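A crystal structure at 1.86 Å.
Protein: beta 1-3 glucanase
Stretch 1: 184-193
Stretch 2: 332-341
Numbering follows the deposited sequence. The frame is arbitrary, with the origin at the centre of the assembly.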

# COMPACT_ATOMS: atom_id res chain seq x y z
N ASP A 184 12.32 7.39 16.72
CA ASP A 184 11.31 8.31 17.25
C ASP A 184 9.90 7.90 16.86
O ASP A 184 8.99 8.02 17.66
N LEU A 185 9.73 7.40 15.63
CA LEU A 185 8.40 6.99 15.17
C LEU A 185 7.91 5.74 15.90
O LEU A 185 6.74 5.66 16.31
N MET A 186 8.79 4.76 16.05
CA MET A 186 8.50 3.56 16.83
C MET A 186 8.05 3.89 18.25
O MET A 186 7.03 3.39 18.74
N ASN A 187 8.84 4.73 18.93
CA ASN A 187 8.53 5.10 20.31
C ASN A 187 7.23 5.89 20.41
O ASN A 187 6.39 5.62 21.27
N ALA A 188 7.06 6.88 19.53
CA ALA A 188 5.84 7.68 19.51
C ALA A 188 4.62 6.82 19.25
O ALA A 188 3.59 7.01 19.89
N TYR A 189 4.72 5.88 18.31
CA TYR A 189 3.59 4.99 18.02
C TYR A 189 3.13 4.28 19.30
O TYR A 189 1.95 4.30 19.64
N LYS A 190 4.07 3.64 19.99
CA LYS A 190 3.76 2.87 21.20
C LYS A 190 3.03 3.73 22.24
O LYS A 190 2.06 3.30 22.86
N ASN A 191 3.48 4.97 22.40
CA ASN A 191 2.88 5.90 23.36
C ASN A 191 1.54 6.48 22.92
O ASN A 191 0.74 6.90 23.75
N SER A 192 1.28 6.50 21.61
CA SER A 192 0.09 7.16 21.08
C SER A 192 -1.16 6.28 21.00
O SER A 192 -2.22 6.66 21.48
N VAL A 193 -1.05 5.10 20.39
CA VAL A 193 -2.24 4.36 19.98
C VAL A 193 -2.95 3.72 21.16
O VAL A 193 -2.34 3.46 22.20
N TYR A 332 -6.53 3.31 14.10
CA TYR A 332 -5.55 4.18 14.77
C TYR A 332 -4.13 3.97 14.26
O TYR A 332 -3.29 4.86 14.35
N PHE A 333 -3.86 2.79 13.72
CA PHE A 333 -2.63 2.57 12.97
C PHE A 333 -2.54 3.58 11.80
O PHE A 333 -1.57 4.34 11.69
N ALA A 334 -3.57 3.63 10.96
CA ALA A 334 -3.58 4.53 9.81
C ALA A 334 -3.43 5.98 10.26
O ALA A 334 -2.64 6.74 9.69
N LYS A 335 -4.20 6.35 11.27
CA LYS A 335 -4.17 7.72 11.79
C LYS A 335 -2.76 8.12 12.23
O LYS A 335 -2.33 9.25 11.97
N PHE A 336 -2.03 7.21 12.87
CA PHE A 336 -0.66 7.54 13.27
C PHE A 336 0.20 7.99 12.07
O PHE A 336 0.94 8.98 12.16
N TRP A 337 0.11 7.29 10.94
CA TRP A 337 1.00 7.64 9.82
C TRP A 337 0.56 8.98 9.23
O TRP A 337 1.40 9.80 8.86
N HIS A 338 -0.74 9.25 9.20
CA HIS A 338 -1.21 10.55 8.75
C HIS A 338 -0.63 11.64 9.65
O HIS A 338 -0.21 12.69 9.16
N ASP A 339 -0.56 11.37 10.95
CA ASP A 339 -0.08 12.37 11.90
C ASP A 339 1.43 12.52 11.82
O ASP A 339 2.00 13.44 12.42
N HIS A 340 2.09 11.64 11.08
CA HIS A 340 3.54 11.72 10.90
C HIS A 340 3.95 11.60 9.44
O HIS A 340 4.69 10.70 9.05
N SER A 341 3.47 12.52 8.63
CA SER A 341 3.77 12.53 7.20
C SER A 341 3.63 13.95 6.67
O SER A 341 2.97 14.77 7.29

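Packing of the helix that opens stretch 2 against helix 184-192, whose axes approach to 10.9 Å at 134°; no hydrogen bond crosses the contact, which is largely apolar. Tyr332 (m) starts toward the partner, but its ring leads away; its backbone O lies 4.0 Å from Val193 CG1. Phe333 (t) leaves its helix sideways and meets Tyr189 (t): Phe333 CD2 lies 4.0 Å from Tyr189 CE2, and Tyr189 OH, hydrogen-bonded elsewhere in the structure, sits at the edge of the Phe333 ring. Ala334 points away, and Lys335 (t) forms a salt bridge to Asp339 within its own stretch, Lys335 NZ to Asp339 OD1 3.0 Å. Phe336 (t) is the knob, seated among Leu185, Ala188, Tyr189 and Ser192. Tyr189 CA stands over its face, 3.8 Å from the ring centroid, while the Tyr189 ring turns its edge to that face, planes at 75°; Ala188 CB touches Phe336 CZ at 3.7 Å. Trp337 (m) departs sideways, but its indole end comes nearer, placing CZ2 4.1 Å from Tyr189 CD2 and CZ3 4.4 Å from Leu185 CD2. His338 is out of reach. Past the helix, His340 (m) points toward Leu185 (m), its CB 3.6 Å from Leu185 CD2, while its ND1 donates to Phe336 O at 2.9 Å, tying the imidazole back to the preceding helix.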

# COMPACT_ATOMS: atom_id res chain seq x y z
CB ASP A 184 11.55 9.74 16.77
CG ASP A 184 12.73 10.39 17.46
OD1 ASP A 184 13.27 9.82 18.44
OD2 ASP A 184 13.11 11.49 17.01
CB LEU A 185 8.40 6.78 13.65
CG LEU A 185 8.48 8.05 12.80
CD1 LEU A 185 8.83 7.70 11.34
CD2 LEU A 185 7.16 8.84 12.88
CB MET A 186 9.74 2.66 16.91
CG MET A 186 10.24 2.12 15.60
SD MET A 186 9.16 0.86 14.96
CE MET A 186 10.27 0.02 13.83
CB ASN A 187 9.68 5.91 20.91
CG ASN A 187 10.94 5.07 21.11
OD1 ASN A 187 10.87 3.85 21.30
ND2 ASN A 187 12.09 5.72 21.07
CB ALA A 188 5.92 8.76 18.47
CB TYR A 189 3.97 3.96 16.94
CG TYR A 189 2.83 2.99 16.63
CD1 TYR A 189 2.59 1.88 17.43
CD2 TYR A 189 1.99 3.20 15.54
CE1 TYR A 189 1.56 1.01 17.17
CE2 TYR A 189 0.94 2.33 15.27
CZ TYR A 189 0.74 1.23 16.10
OH TYR A 189 -0.29 0.36 15.85
CB LYS A 190 5.05 2.27 21.78
CG LYS A 190 4.86 1.36 23.01
CD LYS A 190 3.93 0.15 22.76
CE LYS A 190 4.51 -0.87 21.77
NZ LYS A 190 5.69 -1.68 22.28
CB ASN A 191 3.85 7.04 23.66
CG ASN A 191 5.03 6.58 24.51
OD1 ASN A 191 4.84 5.91 25.52
ND2 ASN A 191 6.24 6.93 24.09
CB SER A 192 0.39 7.73 19.69
OG SER A 192 -0.78 8.24 19.07
CB VAL A 193 -1.90 3.26 18.94
CG1 VAL A 193 -1.35 3.90 17.66
CG2 VAL A 193 -0.92 2.25 19.51
CB TYR A 332 -5.64 3.99 16.28
CG TYR A 332 -6.90 4.62 16.83
CD1 TYR A 332 -6.99 6.01 16.95
CD2 TYR A 332 -8.01 3.86 17.17
CE1 TYR A 332 -8.14 6.62 17.43
CE2 TYR A 332 -9.17 4.46 17.67
CZ TYR A 332 -9.23 5.84 17.79
OH TYR A 332 -10.36 6.47 18.28
CB PHE A 333 -2.57 1.12 12.48
CG PHE A 333 -1.44 0.81 11.52
CD1 PHE A 333 -1.61 0.94 10.14
CD2 PHE A 333 -0.21 0.35 12.00
CE1 PHE A 333 -0.57 0.66 9.25
CE2 PHE A 333 0.84 0.05 11.11
CZ PHE A 333 0.66 0.21 9.74
CB ALA A 334 -4.86 4.36 9.00
CB LYS A 335 -5.18 7.87 12.93
CG LYS A 335 -5.10 9.19 13.74
CD LYS A 335 -5.28 10.47 12.91
CE LYS A 335 -5.53 11.69 13.84
NZ LYS A 335 -5.59 12.99 13.08
CB PHE A 336 0.04 6.36 13.97
CG PHE A 336 1.36 6.76 14.59
CD1 PHE A 336 2.55 6.53 13.93
CD2 PHE A 336 1.39 7.43 15.81
CE1 PHE A 336 3.77 6.93 14.48
CE2 PHE A 336 2.59 7.83 16.37
CZ PHE A 336 3.78 7.58 15.70
CB TRP A 337 1.06 6.48 8.79
CG TRP A 337 1.46 5.25 9.55
CD1 TRP A 337 0.72 4.12 9.77
CD2 TRP A 337 2.66 5.09 10.32
NE1 TRP A 337 1.41 3.26 10.61
CE2 TRP A 337 2.60 3.84 10.96
CE3 TRP A 337 3.80 5.89 10.51
CZ2 TRP A 337 3.62 3.38 11.78
CZ3 TRP A 337 4.80 5.44 11.34
CH2 TRP A 337 4.71 4.18 11.96
CB HIS A 338 -2.74 10.61 8.73
CG HIS A 338 -3.35 9.83 7.61
ND1 HIS A 338 -3.45 10.33 6.33
CD2 HIS A 338 -3.85 8.57 7.56
CE1 HIS A 338 -4.00 9.41 5.54
NE2 HIS A 338 -4.25 8.34 6.27
CB ASP A 339 -0.49 12.02 13.33
CG ASP A 339 -1.95 12.32 13.62
OD1 ASP A 339 -2.59 13.05 12.83
OD2 ASP A 339 -2.47 11.82 14.64
CB HIS A 340 4.22 10.65 11.76
CG HIS A 340 3.97 10.84 13.22
ND1 HIS A 340 2.81 10.42 13.84
CD2 HIS A 340 4.69 11.48 14.17
CE1 HIS A 340 2.85 10.77 15.11
NE2 HIS A 340 3.98 11.41 15.34
CB SER A 341 2.85 11.58 6.44
OG SER A 341 1.49 11.98 6.59